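Local atomic coordinates of phosphoribulokinase 1 (Rhodobacter sphaeroides, PDB entry 1A7J), a protein that catalyses the ATP-dependent phosphorylation of D-ribulose 5-phosphate to D-ribulose 1,5-bisphosphate in the Calvin cycle. Residues I7-G12 against L128-L133; W162-H167 against R221-A226; V231-R236 against N259-P264; A50-E55 against A65-F70. All blocks are in the same frame, centred on the assembly; numbering follows the deposited sequence.

Interaction 1: residues I7-G12 against L128-L133; sequences IISVTG and LFYEGL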
loop_
_atom_site.group_PDB
_atom_site.type_symbol
_atom_site.label_atom_id
_atom_site.label_comp_id
_atom_site.label_asym_id
_atom_site.label_seq_id
_atom_site.Cartn_x
_atom_site.Cartn_y
_atom_site.Cartn_z
ATOM N N ILE A 7 -12.483 1.759 -8.612
ATOM C CA ILE A 7 -11.412 2.118 -7.700
ATOM C C ILE A 7 -10.426 0.952 -7.615
ATOM O O ILE A 7 -10.836 -0.177 -7.384
ATOM C CB ILE A 7 -11.958 2.401 -6.307
ATOM C CG1 ILE A 7 -13.284 3.130 -6.408
ATOM C CG2 ILE A 7 -11.025 3.291 -5.563
ATOM C CD1 ILE A 7 -14.038 3.155 -5.108
ATOM N N ILE A 8 -9.152 1.227 -7.908
ATOM C CA ILE A 8 -8.022 0.295 -7.727
ATOM C C ILE A 8 -7.284 0.611 -6.428
ATOM O O ILE A 8 -6.928 1.761 -6.179
ATOM C CB ILE A 8 -7.012 0.425 -8.885
ATOM C CG1 ILE A 8 -7.662 -0.052 -10.179
ATOM C CG2 ILE A 8 -5.738 -0.397 -8.587
ATOM C CD1 ILE A 8 -6.869 0.292 -11.378
ATOM N N SER A 9 -6.938 -0.423 -5.670
ATOM C CA SER A 9 -6.469 -0.248 -4.296
ATOM C C SER A 9 -5.273 -1.135 -3.984
ATOM O O SER A 9 -5.420 -2.353 -3.861
ATOM C CB SER A 9 -7.611 -0.569 -3.335
ATOM O OG SER A 9 -7.252 -0.350 -1.985
ATOM N N VAL A 10 -4.103 -0.502 -3.840
ATOM C CA VAL A 10 -2.839 -1.140 -3.459
ATOM C C VAL A 10 -2.582 -0.960 -1.959
ATOM O O VAL A 10 -2.520 0.158 -1.461
ATOM C CB VAL A 10 -1.670 -0.492 -4.229
ATOM C CG1 VAL A 10 -0.378 -1.185 -3.907
ATOM C CG2 VAL A 10 -1.939 -0.509 -5.730
ATOM N N THR A 11 -2.483 -2.052 -1.218
ATOM C CA THR A 11 -2.279 -1.941 0.222
ATOM C C THR A 11 -1.012 -2.667 0.653
ATOM O O THR A 11 -0.558 -3.585 -0.034
ATOM C CB THR A 11 -3.457 -2.501 0.999
ATOM O OG1 THR A 11 -3.259 -2.270 2.391
ATOM C CG2 THR A 11 -3.541 -3.971 0.809
ATOM N N GLY A 12 -0.375 -2.151 1.701
ATOM C CA GLY A 12 0.831 -2.761 2.231
ATOM C C GLY A 12 2.120 -1.967 2.056
ATOM O O GLY A 12 2.987 -1.979 2.929
ATOM N N LEU A 128 -10.344 5.828 -9.681
ATOM C CA LEU A 128 -9.567 6.340 -8.559
ATOM C C LEU A 128 -8.474 5.323 -8.275
ATOM O O LEU A 128 -8.618 4.155 -8.614
ATOM C CB LEU A 128 -10.467 6.532 -7.317
ATOM C CG LEU A 128 -9.933 6.638 -5.872
ATOM C CD1 LEU A 128 -9.010 7.836 -5.693
ATOM C CD2 LEU A 128 -11.099 6.754 -4.921
ATOM N N PHE A 129 -7.341 5.813 -7.782
ATOM C CA PHE A 129 -6.218 4.971 -7.410
ATOM C C PHE A 129 -5.806 5.301 -5.993
ATOM O O PHE A 129 -5.528 6.449 -5.689
ATOM C CB PHE A 129 -5.040 5.238 -8.330
ATOM C CG PHE A 129 -3.817 4.432 -8.003
ATOM C CD1 PHE A 129 -3.820 3.050 -8.186
ATOM C CD2 PHE A 129 -2.648 5.057 -7.578
ATOM C CE1 PHE A 129 -2.674 2.294 -7.957
ATOM C CE2 PHE A 129 -1.499 4.318 -7.347
ATOM C CZ PHE A 129 -1.508 2.931 -7.536
ATOM N N TYR A 130 -5.684 4.284 -5.153
ATOM C CA TYR A 130 -5.232 4.473 -3.779
ATOM C C TYR A 130 -3.938 3.669 -3.556
ATOM O O TYR A 130 -3.823 2.538 -4.027
ATOM C CB TYR A 130 -6.326 3.986 -2.827
ATOM C CG TYR A 130 -5.916 3.941 -1.385
ATOM C CD1 TYR A 130 -5.267 2.829 -0.859
ATOM C CD2 TYR A 130 -6.147 5.024 -0.546
ATOM C CE1 TYR A 130 -4.848 2.796 0.455
ATOM C CE2 TYR A 130 -5.730 5.008 0.791
ATOM C CZ TYR A 130 -5.084 3.888 1.274
ATOM O OH TYR A 130 -4.700 3.834 2.595
ATOM N N GLU A 131 -2.947 4.272 -2.898
ATOM C CA GLU A 131 -1.776 3.542 -2.390
ATOM C C GLU A 131 -1.561 3.811 -0.882
ATOM O O GLU A 131 -1.366 4.971 -0.471
ATOM C CB GLU A 131 -0.516 3.937 -3.187
ATOM C CG GLU A 131 0.793 3.212 -2.764
ATOM C CD GLU A 131 2.004 3.525 -3.656
ATOM O OE1 GLU A 131 2.069 4.648 -4.210
ATOM O OE2 GLU A 131 2.894 2.648 -3.793
ATOM N N GLY A 132 -1.622 2.762 -0.055
ATOM C CA GLY A 132 -1.200 2.900 1.332
ATOM C C GLY A 132 -1.313 1.636 2.134
ATOM O O GLY A 132 -1.405 0.571 1.558
ATOM N N LEU A 133 -1.312 1.754 3.459
ATOM C CA LEU A 133 -1.476 0.600 4.349
ATOM C C LEU A 133 -2.903 0.167 4.697
ATOM O O LEU A 133 -3.074 -0.761 5.486
ATOM C CB LEU A 133 -0.736 0.815 5.675
ATOM C CG LEU A 133 0.757 1.105 5.852
ATOM C CD1 LEU A 133 1.475 1.239 4.554
ATOM C CD2 LEU A 133 0.866 2.389 6.621
#

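Interaction 2: residues W162-H167 against R221-A226; sequences WIQKIH and RWIPTA. With SO4 (sulfate ion), chain B.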
loop_
_atom_site.group_PDB
_atom_site.type_symbol
_atom_site.label_atom_id
_atom_site.label_comp_id
_atom_site.label_asym_id
_atom_site.label_seq_id
_atom_site.Cartn_x
_atom_site.Cartn_y
_atom_site.Cartn_z
ATOM N N TRP A 162 10.966 -4.477 8.829
ATOM C CA TRP A 162 11.774 -3.920 9.913
ATOM C C TRP A 162 13.041 -3.236 9.410
ATOM O O TRP A 162 13.379 -2.176 9.888
ATOM C CB TRP A 162 12.187 -4.997 10.893
ATOM C CG TRP A 162 11.082 -5.717 11.528
ATOM C CD1 TRP A 162 9.748 -5.432 11.440
ATOM C CD2 TRP A 162 11.211 -6.749 12.487
ATOM N NE1 TRP A 162 9.039 -6.211 12.326
ATOM C CE2 TRP A 162 9.913 -7.024 12.986
ATOM C CE3 TRP A 162 12.305 -7.438 13.009
ATOM C CZ2 TRP A 162 9.685 -7.955 13.984
ATOM C CZ3 TRP A 162 12.082 -8.359 14.007
ATOM C CH2 TRP A 162 10.773 -8.614 14.491
ATOM N N ILE A 163 13.813 -3.903 8.566
ATOM C CA ILE A 163 14.997 -3.292 7.986
ATOM C C ILE A 163 14.584 -2.033 7.276
ATOM O O ILE A 163 15.266 -1.029 7.358
ATOM C CB ILE A 163 15.648 -4.212 6.938
ATOM C CG1 ILE A 163 16.226 -5.445 7.630
ATOM C CG2 ILE A 163 16.751 -3.470 6.156
ATOM C CD1 ILE A 163 16.098 -6.757 6.830
ATOM N N GLN A 164 13.508 -2.110 6.508
ATOM C CA GLN A 164 13.035 -0.944 5.777
ATOM C C GLN A 164 12.684 0.170 6.752
ATOM O O GLN A 164 12.946 1.335 6.488
ATOM C CB GLN A 164 11.820 -1.287 4.895
ATOM C CG GLN A 164 12.199 -1.587 3.445
ATOM C CD GLN A 164 11.043 -2.052 2.559
ATOM O OE1 GLN A 164 9.876 -2.012 2.951
ATOM N NE2 GLN A 164 11.368 -2.438 1.326
ATOM N N LYS A 165 12.225 -0.201 7.938
ATOM C CA LYS A 165 11.743 0.776 8.894
ATOM C C LYS A 165 12.888 1.330 9.733
ATOM O O LYS A 165 12.972 2.531 9.952
ATOM C CB LYS A 165 10.692 0.141 9.794
ATOM C CG LYS A 165 10.414 0.926 11.026
ATOM C CD LYS A 165 9.688 2.199 10.686
ATOM C CE LYS A 165 9.398 3.011 11.944
ATOM N NZ LYS A 165 8.885 4.394 11.653
ATOM N N ILE A 166 13.787 0.447 10.164
ATOM C CA ILE A 166 14.920 0.801 11.016
ATOM C C ILE A 166 15.783 1.773 10.245
ATOM O O ILE A 166 16.306 2.732 10.815
ATOM C CB ILE A 166 15.757 -0.441 11.384
ATOM C CG1 ILE A 166 15.083 -1.236 12.490
ATOM C CG2 ILE A 166 17.081 -0.048 11.901
ATOM C CD1 ILE A 166 15.175 -2.678 12.264
ATOM N N HIS A 167 15.768 1.645 8.927
ATOM C CA HIS A 167 16.482 2.595 8.104
ATOM C C HIS A 167 15.833 3.968 7.986
ATOM O O HIS A 167 16.542 4.967 8.037
ATOM C CB HIS A 167 16.776 2.004 6.738
ATOM C CG HIS A 167 18.076 1.273 6.689
ATOM N ND1 HIS A 167 18.372 0.252 7.569
ATOM C CD2 HIS A 167 19.219 1.521 6.003
ATOM C CE1 HIS A 167 19.646 -0.086 7.435
ATOM N NE2 HIS A 167 20.181 0.667 6.489
ATOM N N ARG A 221 22.921 -3.273 7.591
ATOM C CA ARG A 221 23.656 -2.096 7.250
ATOM C C ARG A 221 23.010 -1.397 6.076
ATOM O O ARG A 221 23.174 -0.199 5.929
ATOM C CB ARG A 221 25.101 -2.475 6.937
ATOM C CG ARG A 221 26.114 -1.341 7.241
ATOM C CD ARG A 221 27.556 -1.897 7.443
ATOM N NE ARG A 221 27.792 -2.127 8.874
ATOM C CZ ARG A 221 28.986 -1.975 9.472
ATOM N NH1 ARG A 221 30.123 -1.943 8.748
ATOM N NH2 ARG A 221 29.064 -1.985 10.820
ATOM N N TRP A 222 22.272 -2.145 5.249
ATOM C CA TRP A 222 21.445 -1.542 4.191
ATOM C C TRP A 222 20.298 -2.415 3.732
ATOM O O TRP A 222 20.097 -3.520 4.230
ATOM C CB TRP A 222 22.283 -1.129 2.975
ATOM C CG TRP A 222 23.318 -2.109 2.571
ATOM C CD1 TRP A 222 24.461 -2.416 3.250
ATOM C CD2 TRP A 222 23.384 -2.815 1.320
ATOM N NE1 TRP A 222 25.247 -3.259 2.502
ATOM C CE2 TRP A 222 24.615 -3.519 1.311
ATOM C CE3 TRP A 222 22.538 -2.902 0.203
ATOM C CZ2 TRP A 222 25.023 -4.308 0.207
ATOM C CZ3 TRP A 222 22.944 -3.683 -0.894
ATOM C CH2 TRP A 222 24.176 -4.374 -0.880
ATOM N N ILE A 223 19.418 -1.817 2.951
ATOM C CA ILE A 223 18.232 -2.527 2.534
ATOM C C ILE A 223 18.605 -3.390 1.359
ATOM O O ILE A 223 19.205 -2.920 0.411
ATOM C CB ILE A 223 17.123 -1.554 2.126
ATOM C CG1 ILE A 223 16.986 -0.482 3.206
ATOM C CG2 ILE A 223 15.815 -2.292 1.969
ATOM C CD1 ILE A 223 16.041 0.641 2.830
ATOM N N PRO A 224 18.301 -4.690 1.440
ATOM C CA PRO A 224 18.293 -5.596 0.292
ATOM C C PRO A 224 17.696 -4.970 -0.960
ATOM O O PRO A 224 16.511 -4.656 -0.996
ATOM C CB PRO A 224 17.445 -6.752 0.783
ATOM C CG PRO A 224 17.671 -6.770 2.253
ATOM C CD PRO A 224 17.734 -5.333 2.644
ATOM N N THR A 225 18.521 -4.813 -1.992
ATOM C CA THR A 225 18.108 -4.192 -3.253
ATOM C C THR A 225 17.112 -5.075 -3.988
ATOM O O THR A 225 16.936 -6.219 -3.638
ATOM C CB THR A 225 19.324 -3.951 -4.189
ATOM O OG1 THR A 225 19.923 -5.204 -4.540
ATOM C CG2 THR A 225 20.366 -3.093 -3.496
ATOM N N ALA A 226 16.517 -4.580 -5.059
ATOM C CA ALA A 226 15.671 -5.441 -5.879
ATOM C C ALA A 226 16.403 -6.699 -6.310
ATOM O O ALA A 226 15.845 -7.787 -6.283
ATOM C CB ALA A 226 15.165 -4.687 -7.105
HETATM S S SO4 B . 5.310 4.756 13.408
HETATM O O1 SO4 B . 4.242 4.868 14.360
HETATM O O2 SO4 B . 4.905 3.911 12.317
HETATM O O3 SO4 B . 5.630 6.060 12.914
HETATM O O4 SO4 B . 6.452 4.202 14.043
#

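Interaction 3: residues V231-R236 against N259-P264; sequences VVIRFR and NSIVVP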
loop_
_atom_site.group_PDB
_atom_site.type_symbol
_atom_site.label_atom_id
_atom_site.label_comp_id
_atom_site.label_asym_id
_atom_site.label_seq_id
_atom_site.Cartn_x
_atom_site.Cartn_y
_atom_site.Cartn_z
ATOM N N VAL A 231 10.089 -11.839 -5.825
ATOM C CA VAL A 231 8.716 -11.457 -5.562
ATOM C C VAL A 231 7.818 -12.614 -5.923
ATOM O O VAL A 231 7.965 -13.215 -6.983
ATOM C CB VAL A 231 8.301 -10.222 -6.387
ATOM C CG1 VAL A 231 6.914 -9.804 -6.020
ATOM C CG2 VAL A 231 9.250 -9.074 -6.137
ATOM N N VAL A 232 7.013 -13.025 -4.958
ATOM C CA VAL A 232 5.982 -14.030 -5.168
ATOM C C VAL A 232 4.724 -13.290 -5.582
ATOM O O VAL A 232 4.279 -12.397 -4.867
ATOM C CB VAL A 232 5.667 -14.770 -3.858
ATOM C CG1 VAL A 232 4.745 -15.890 -4.106
ATOM C CG2 VAL A 232 6.958 -15.263 -3.210
ATOM N N ILE A 233 4.147 -13.637 -6.727
ATOM C CA ILE A 233 2.901 -13.009 -7.133
ATOM C C ILE A 233 1.827 -14.062 -7.089
ATOM O O ILE A 233 1.858 -14.992 -7.869
ATOM C CB ILE A 233 2.994 -12.441 -8.536
ATOM C CG1 ILE A 233 4.260 -11.614 -8.673
ATOM C CG2 ILE A 233 1.818 -11.545 -8.797
ATOM C CD1 ILE A 233 4.702 -11.455 -10.102
ATOM N N ARG A 234 1.014 -14.037 -6.041
ATOM C CA ARG A 234 -0.081 -14.980 -5.914
ATOM C C ARG A 234 -1.431 -14.385 -6.302
ATOM O O ARG A 234 -1.818 -13.347 -5.767
ATOM C CB ARG A 234 -0.163 -15.504 -4.496
ATOM C CG ARG A 234 -0.866 -16.828 -4.452
ATOM C CD ARG A 234 -1.396 -17.170 -3.105
ATOM N NE ARG A 234 -2.350 -16.178 -2.685
ATOM C CZ ARG A 234 -3.534 -16.446 -2.176
ATOM N NH1 ARG A 234 -3.874 -17.686 -1.841
ATOM N NH2 ARG A 234 -4.351 -15.441 -1.945
ATOM N N PHE A 235 -2.141 -15.075 -7.202
ATOM C CA PHE A 235 -3.504 -14.720 -7.591
ATOM C C PHE A 235 -4.548 -15.444 -6.744
ATOM O O PHE A 235 -4.667 -16.666 -6.810
ATOM C CB PHE A 235 -3.760 -15.044 -9.062
ATOM C CG PHE A 235 -2.833 -14.350 -10.012
ATOM C CD1 PHE A 235 -1.467 -14.630 -10.008
ATOM C CD2 PHE A 235 -3.310 -13.393 -10.897
ATOM C CE1 PHE A 235 -0.596 -13.963 -10.863
ATOM C CE2 PHE A 235 -2.437 -12.715 -11.754
ATOM C CZ PHE A 235 -1.084 -13.002 -11.727
ATOM N N ARG A 236 -5.392 -14.673 -6.061
ATOM C CA ARG A 236 -6.585 -15.189 -5.363
ATOM C C ARG A 236 -7.287 -16.236 -6.222
ATOM O O ARG A 236 -7.627 -17.316 -5.744
ATOM C CB ARG A 236 -7.576 -14.041 -5.074
ATOM C CG ARG A 236 -8.370 -14.149 -3.759
ATOM C CD ARG A 236 -9.856 -13.662 -3.858
ATOM N NE ARG A 236 -10.067 -12.265 -4.297
ATOM C CZ ARG A 236 -10.623 -11.299 -3.555
ATOM N NH1 ARG A 236 -10.676 -11.410 -2.231
ATOM N NH2 ARG A 236 -11.024 -10.163 -4.123
ATOM N N ASN A 259 -0.896 -21.505 -8.473
ATOM C CA ASN A 259 -1.488 -20.180 -8.477
ATOM C C ASN A 259 -0.565 -19.072 -8.072
ATOM O O ASN A 259 -1.044 -17.990 -7.773
ATOM C CB ASN A 259 -2.721 -20.139 -7.570
ATOM C CG ASN A 259 -2.386 -20.042 -6.080
ATOM O OD1 ASN A 259 -1.424 -20.623 -5.595
ATOM N ND2 ASN A 259 -3.269 -19.405 -5.337
ATOM N N SER A 260 0.746 -19.305 -8.067
ATOM C CA SER A 260 1.681 -18.214 -7.805
ATOM C C SER A 260 2.980 -18.280 -8.583
ATOM O O SER A 260 3.524 -19.344 -8.793
ATOM C CB SER A 260 1.953 -18.089 -6.300
ATOM O OG SER A 260 2.680 -19.177 -5.788
ATOM N N ILE A 261 3.415 -17.150 -9.109
ATOM C CA ILE A 261 4.625 -17.118 -9.910
ATOM C C ILE A 261 5.712 -16.410 -9.105
ATOM O O ILE A 261 5.421 -15.417 -8.422
ATOM C CB ILE A 261 4.359 -16.373 -11.251
ATOM C CG1 ILE A 261 5.592 -16.438 -12.172
ATOM C CG2 ILE A 261 3.968 -14.967 -10.974
ATOM C CD1 ILE A 261 5.323 -16.050 -13.633
ATOM N N VAL A 262 6.912 -16.990 -9.055
ATOM C CA VAL A 262 8.050 -16.286 -8.461
ATOM C C VAL A 262 8.881 -15.590 -9.537
ATOM O O VAL A 262 9.220 -16.177 -10.548
ATOM C CB VAL A 262 8.952 -17.230 -7.642
ATOM C CG1 VAL A 262 9.984 -16.428 -6.899
ATOM C CG2 VAL A 262 8.111 -18.020 -6.667
ATOM N N VAL A 263 9.250 -14.348 -9.286
ATOM C CA VAL A 263 9.778 -13.488 -10.318
ATOM C C VAL A 263 10.992 -12.758 -9.749
ATOM O O VAL A 263 10.914 -12.224 -8.654
ATOM C CB VAL A 263 8.637 -12.534 -10.722
ATOM C CG1 VAL A 263 9.050 -11.090 -10.699
ATOM C CG2 VAL A 263 8.121 -12.919 -12.094
ATOM N N PRO A 264 12.166 -12.817 -10.406
ATOM C CA PRO A 264 13.279 -12.014 -9.897
ATOM C C PRO A 264 12.881 -10.587 -9.520
ATOM O O PRO A 264 12.091 -9.970 -10.224
ATOM C CB PRO A 264 14.279 -12.033 -11.043
ATOM C CG PRO A 264 13.731 -13.007 -12.057
ATOM C CD PRO A 264 12.642 -13.771 -11.405
#

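Interaction 4: residues A50-E55 against A65-F70; sequences ADMKAE and ATFSHF. With SO4 (sulfate ion), chain B.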
loop_
_atom_site.group_PDB
_atom_site.type_symbol
_atom_site.label_atom_id
_atom_site.label_comp_id
_atom_site.label_asym_id
_atom_site.label_seq_id
_atom_site.Cartn_x
_atom_site.Cartn_y
_atom_site.Cartn_z
ATOM N N ALA A 50 2.962 16.483 15.477
ATOM C CA ALA A 50 2.961 16.859 16.889
ATOM C C ALA A 50 1.873 16.130 17.634
ATOM O O ALA A 50 2.139 15.489 18.644
ATOM C CB ALA A 50 2.768 18.342 17.040
ATOM N N ASP A 51 0.677 16.126 17.051
ATOM C CA ASP A 51 -0.492 15.507 17.664
ATOM C C ASP A 51 -0.276 14.035 17.955
ATOM O O ASP A 51 -0.688 13.519 19.005
ATOM C CB ASP A 51 -1.708 15.686 16.764
ATOM C CG ASP A 51 -2.305 17.071 16.858
ATOM O OD1 ASP A 51 -1.758 17.904 17.617
ATOM O OD2 ASP A 51 -3.328 17.332 16.192
ATOM N N MET A 52 0.427 13.371 17.048
ATOM C CA MET A 52 0.627 11.940 17.166
ATOM C C MET A 52 1.730 11.676 18.166
ATOM O O MET A 52 1.571 10.854 19.066
ATOM C CB MET A 52 0.989 11.351 15.808
ATOM C CG MET A 52 1.418 9.902 15.843
ATOM S SD MET A 52 0.135 8.736 15.362
ATOM C CE MET A 52 0.877 7.200 16.010
ATOM N N LYS A 53 2.807 12.450 18.058
ATOM C CA LYS A 53 3.969 12.295 18.928
ATOM C C LYS A 53 3.474 12.510 20.346
ATOM O O LYS A 53 3.873 11.812 21.285
ATOM C CB LYS A 53 5.047 13.334 18.573
ATOM C CG LYS A 53 5.716 13.140 17.191
ATOM C CD LYS A 53 6.645 11.897 17.120
ATOM C CE LYS A 53 7.007 11.490 15.674
ATOM N NZ LYS A 53 8.148 12.275 15.086
ATOM N N ALA A 54 2.436 13.333 20.437
ATOM C CA ALA A 54 1.795 13.647 21.698
ATOM C C ALA A 54 0.832 12.538 22.073
ATOM O O ALA A 54 0.823 12.088 23.226
ATOM C CB ALA A 54 1.061 14.967 21.579
ATOM N N GLU A 55 0.103 12.034 21.075
ATOM C CA GLU A 55 -0.853 10.966 21.308
ATOM C C GLU A 55 -0.161 9.727 21.849
ATOM O O GLU A 55 -0.735 9.006 22.654
ATOM C CB GLU A 55 -1.583 10.622 20.022
ATOM C CG GLU A 55 -2.638 9.555 20.202
ATOM C CD GLU A 55 -3.825 10.032 20.999
ATOM O OE1 GLU A 55 -3.938 11.248 21.229
ATOM O OE2 GLU A 55 -4.681 9.206 21.349
ATOM N N ALA A 65 1.723 0.435 25.082
ATOM C CA ALA A 65 2.726 0.306 24.042
ATOM C C ALA A 65 2.140 -0.436 22.841
ATOM O O ALA A 65 2.687 -1.451 22.393
ATOM C CB ALA A 65 3.959 -0.417 24.592
ATOM N N THR A 66 0.993 0.041 22.354
ATOM C CA THR A 66 0.334 -0.589 21.212
ATOM C C THR A 66 -0.192 0.374 20.153
ATOM O O THR A 66 -0.797 -0.059 19.174
ATOM C CB THR A 66 -0.849 -1.473 21.637
ATOM O OG1 THR A 66 -1.976 -0.646 21.958
ATOM C CG2 THR A 66 -0.470 -2.350 22.835
ATOM N N PHE A 67 -0.070 1.672 20.394
ATOM C CA PHE A 67 -0.510 2.642 19.398
ATOM C C PHE A 67 0.580 2.940 18.350
ATOM O O PHE A 67 1.756 3.145 18.699
ATOM C CB PHE A 67 -0.941 3.931 20.081
ATOM C CG PHE A 67 -1.665 4.871 19.175
ATOM C CD1 PHE A 67 -2.874 4.499 18.603
ATOM C CD2 PHE A 67 -1.106 6.098 18.846
ATOM C CE1 PHE A 67 -3.508 5.318 17.718
ATOM C CE2 PHE A 67 -1.729 6.932 17.958
ATOM C CZ PHE A 67 -2.927 6.546 17.389
ATOM N N SER A 68 0.190 2.932 17.072
ATOM C CA SER A 68 1.085 3.309 15.979
ATOM C C SER A 68 0.285 3.662 14.755
ATOM O O SER A 68 -0.918 3.413 14.715
ATOM C CB SER A 68 2.027 2.163 15.626
ATOM O OG SER A 68 1.308 1.017 15.196
ATOM N N HIS A 69 1.002 4.058 13.708
ATOM C CA HIS A 69 0.422 4.417 12.408
ATOM C C HIS A 69 -0.325 3.297 11.698
ATOM O O HIS A 69 -0.882 3.510 10.632
ATOM C CB HIS A 69 1.524 4.918 11.479
ATOM C CG HIS A 69 1.720 6.397 11.530
ATOM N ND1 HIS A 69 2.956 6.980 11.703
ATOM C CD2 HIS A 69 0.826 7.414 11.475
ATOM C CE1 HIS A 69 2.815 8.293 11.763
ATOM N NE2 HIS A 69 1.532 8.582 11.627
ATOM N N PHE A 70 -0.194 2.088 12.223
ATOM C CA PHE A 70 -0.870 0.916 11.712
ATOM C C PHE A 70 -2.272 0.783 12.310
ATOM O O PHE A 70 -3.176 0.251 11.656
ATOM C CB PHE A 70 -0.051 -0.340 12.051
ATOM C CG PHE A 70 1.193 -0.524 11.202
ATOM C CD1 PHE A 70 1.267 0.001 9.914
ATOM C CD2 PHE A 70 2.246 -1.305 11.668
ATOM C CE1 PHE A 70 2.368 -0.251 9.097
ATOM C CE2 PHE A 70 3.353 -1.567 10.863
ATOM C CZ PHE A 70 3.412 -1.038 9.573
HETATM S S SO4 B . 5.310 4.756 13.408
HETATM O O1 SO4 B . 4.242 4.868 14.360
HETATM O O2 SO4 B . 4.905 3.911 12.317
HETATM O O3 SO4 B . 5.630 6.060 12.914
HETATM O O4 SO4 B . 6.452 4.202 14.043
#

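Interaction 1: residues I7-G12 against L128-L133
Two neighbouring parallel strands of the P-loop kinase core meet here. Strand 7-11 runs into the predicted ATP-binding loop, which opens at Gly12. Its axis lies 4.8 Å from that of strand 128-132, at an angle of 11°. Five backbone hydrogen bonds zip the pair. Ile8 and Val10 each give N-H and C=O to the partner strand; Ile8 O takes Tyr130 N at 3.0 Å, nearly along the C=O axis. The last bond, Gly12 N to Gly132 O at 2.9 Å, is more bent (138°) and ties the start of the nucleotide loop to the strand end. At Gly12 a CB would jam against the preceding carbonyl O, which calls for glycine. On one face, Ile7 CG2 lies alongside Leu128, 3.5 Å from CD2. On the other, the Phe129 side chain has CG anti to the backbone N, and its ring slants across to Val10, with CE1 3.7 Å from CG2. Tyr130 shares the Ile7 face with Ser9, whose OG is hydrogen-bonded to Gly135 O. Helix 21-32 packs on the face of Val10 and Phe129, helix 77-90 on that of Ile7 and Leu128. Strand 150-156 flanks strand 7-11, and strand 36-40 flanks strand 128-132.

Interaction 2: residues W162-H167 against R221-A226
The tight part of this contact is a small group of side chains on helix 158-168, set against a loop without regular structure. His167 does most on the helix side, Ile223 on the loop side. His167 NE2 gives a hydrogen bond to Arg221 O at 3.2 Å. The oxygen lies in the plane of the imidazole, at the ring edge. The N-H points well at it (158°), but NE2 sits above the carbonyl plane, so the bond misses the lone pairs. The same ring passes Ile223, which runs by in the opposite direction; CG1 comes to 4.0 Å from His167 CG. One turn back, Ile163 CG2, anti to the backbone N, reaches the loop backbone and lies 4.1 Å from Pro224 CD. Gln164 crosses Ile223 at about a right angle, with its CG 4.0 Å from Ile223 CG2. The looser side is the loop's outer one. Arg221 and Trp222 start away from the helix, and both are exposed. Leu160, earlier on the helix, also touches Ile223 and Pro224. Lys165 starts away from the loop. Lys165 NZ forms a salt bridge with Asp169 and a weak hydrogen bond, 3.4 Å, to sulfate O4. Lys165 and Asp169 belong to the catalytic site with Asp42 and Arg187, so this is a helix with one side packed on a surface loop and another facing the active site of a P-loop kinase.

Interaction 3: residues V231-R236 against N259-P264
Ile261 O is the best-held acceptor, gripped by one strong N-H bond and one weaker CA-H contact. The bond, from Ile233 N, is 2.8 Å long and almost straight (174°); the contact comes from Val232 CA, 3.6 Å away. Ile233 O in turn accepts Ile261 N at 2.9 Å, so the two residues form a hydrogen-bonded antiparallel pair. Val231 and Val263 repeat this pattern. On the shared face, Ile233 and Ile261 lie side by side, with Ile233 CB 3.6 Å from Ile261 CG2. Ile233 CD1 reaches on to Val263 CB at 4.1 Å. On the other face, Arg234 lies along Asn259, its guanidinium plane 80° from the amide. Asn259 O takes Phe235 N at 3.2 Å, and Asn259 ND2 gives Phe235 O a weak bond. Strands 204-210 and 254-257 flank the pair, the latter at the sheet edge beside strand 260-264. Hydrogen-bonded and non-hydrogen-bonded pairs thus alternate in an antiparallel extension of the parallel P-loop sheet, with helix 268-284 covering the Ile233 face.

Interaction 4: residues A50-E55 against A65-F70
A helical turn faces an irregular chain here, with Met52 and Ser68 CA atoms 8.7 Å apart and no hydrogen bond between the segments. The helix reaches loop side chains and backbone through its side chains. Met52 is central. Its CG is anti to the backbone N (chi1 171°), and a bend at chi2 turns the thioether toward the loop. Its methyl meets the Phe67 ring tip to tip, with Met52 CE 3.3 Å from Phe67 CE2. The sulfur makes a Met-aromatic contact with that ring from an oblique direction. It also sits over one face of His69, SD being 4.3 Å from the imidazole centroid. His45 stacks on the His69 ring. Glu55, one turn on, lays its aliphatic part across Phe67 at about a right angle; CG is 3.6 Å from CE2. Its carboxylate turns to Arg58 and Arg59, with salt bridges from OE2 to both. Arg59 also makes a cation-pi contact with Phe67. The polar edge of His69 serves a sulfate ion, probably from the crystallisation liquor. His69 ND1 donates to sulfate O3 at 3.1 Å, and its backbone N gives a weak bond to O1. Helix 49-62 and the loop leading from it to helix 77-90 fold back on each other. Helix 180-195 lies against the loop, where Arg186 binds Phe67 O and the catalytic-site Arg187 touches Ser68 and Phe70.

Interactions 1 and 3 are strand pairs in the same mixed sheet, with centres about 19 Å apart: the first in its parallel part, the second in its antiparallel part. Interactions 2 and 4 are helix-to-loop contacts, with centres about 23 Å apart, and both reach the one sulfate, through Lys165 and His69. Along the chain, interaction 4 falls between the two strands of interaction 1, and interactions 2 and 3 follow in turn. Leu133 CG lies 3.9 Å from Phe70 CE1, joining interactions 1 and 4. Interaction 1 holds Gly12 of the predicted ATP site, interaction 2 catalytic-site Lys165, and interaction 4 lies beside Arg187; these three border the active site, and interaction 3 lies farther out.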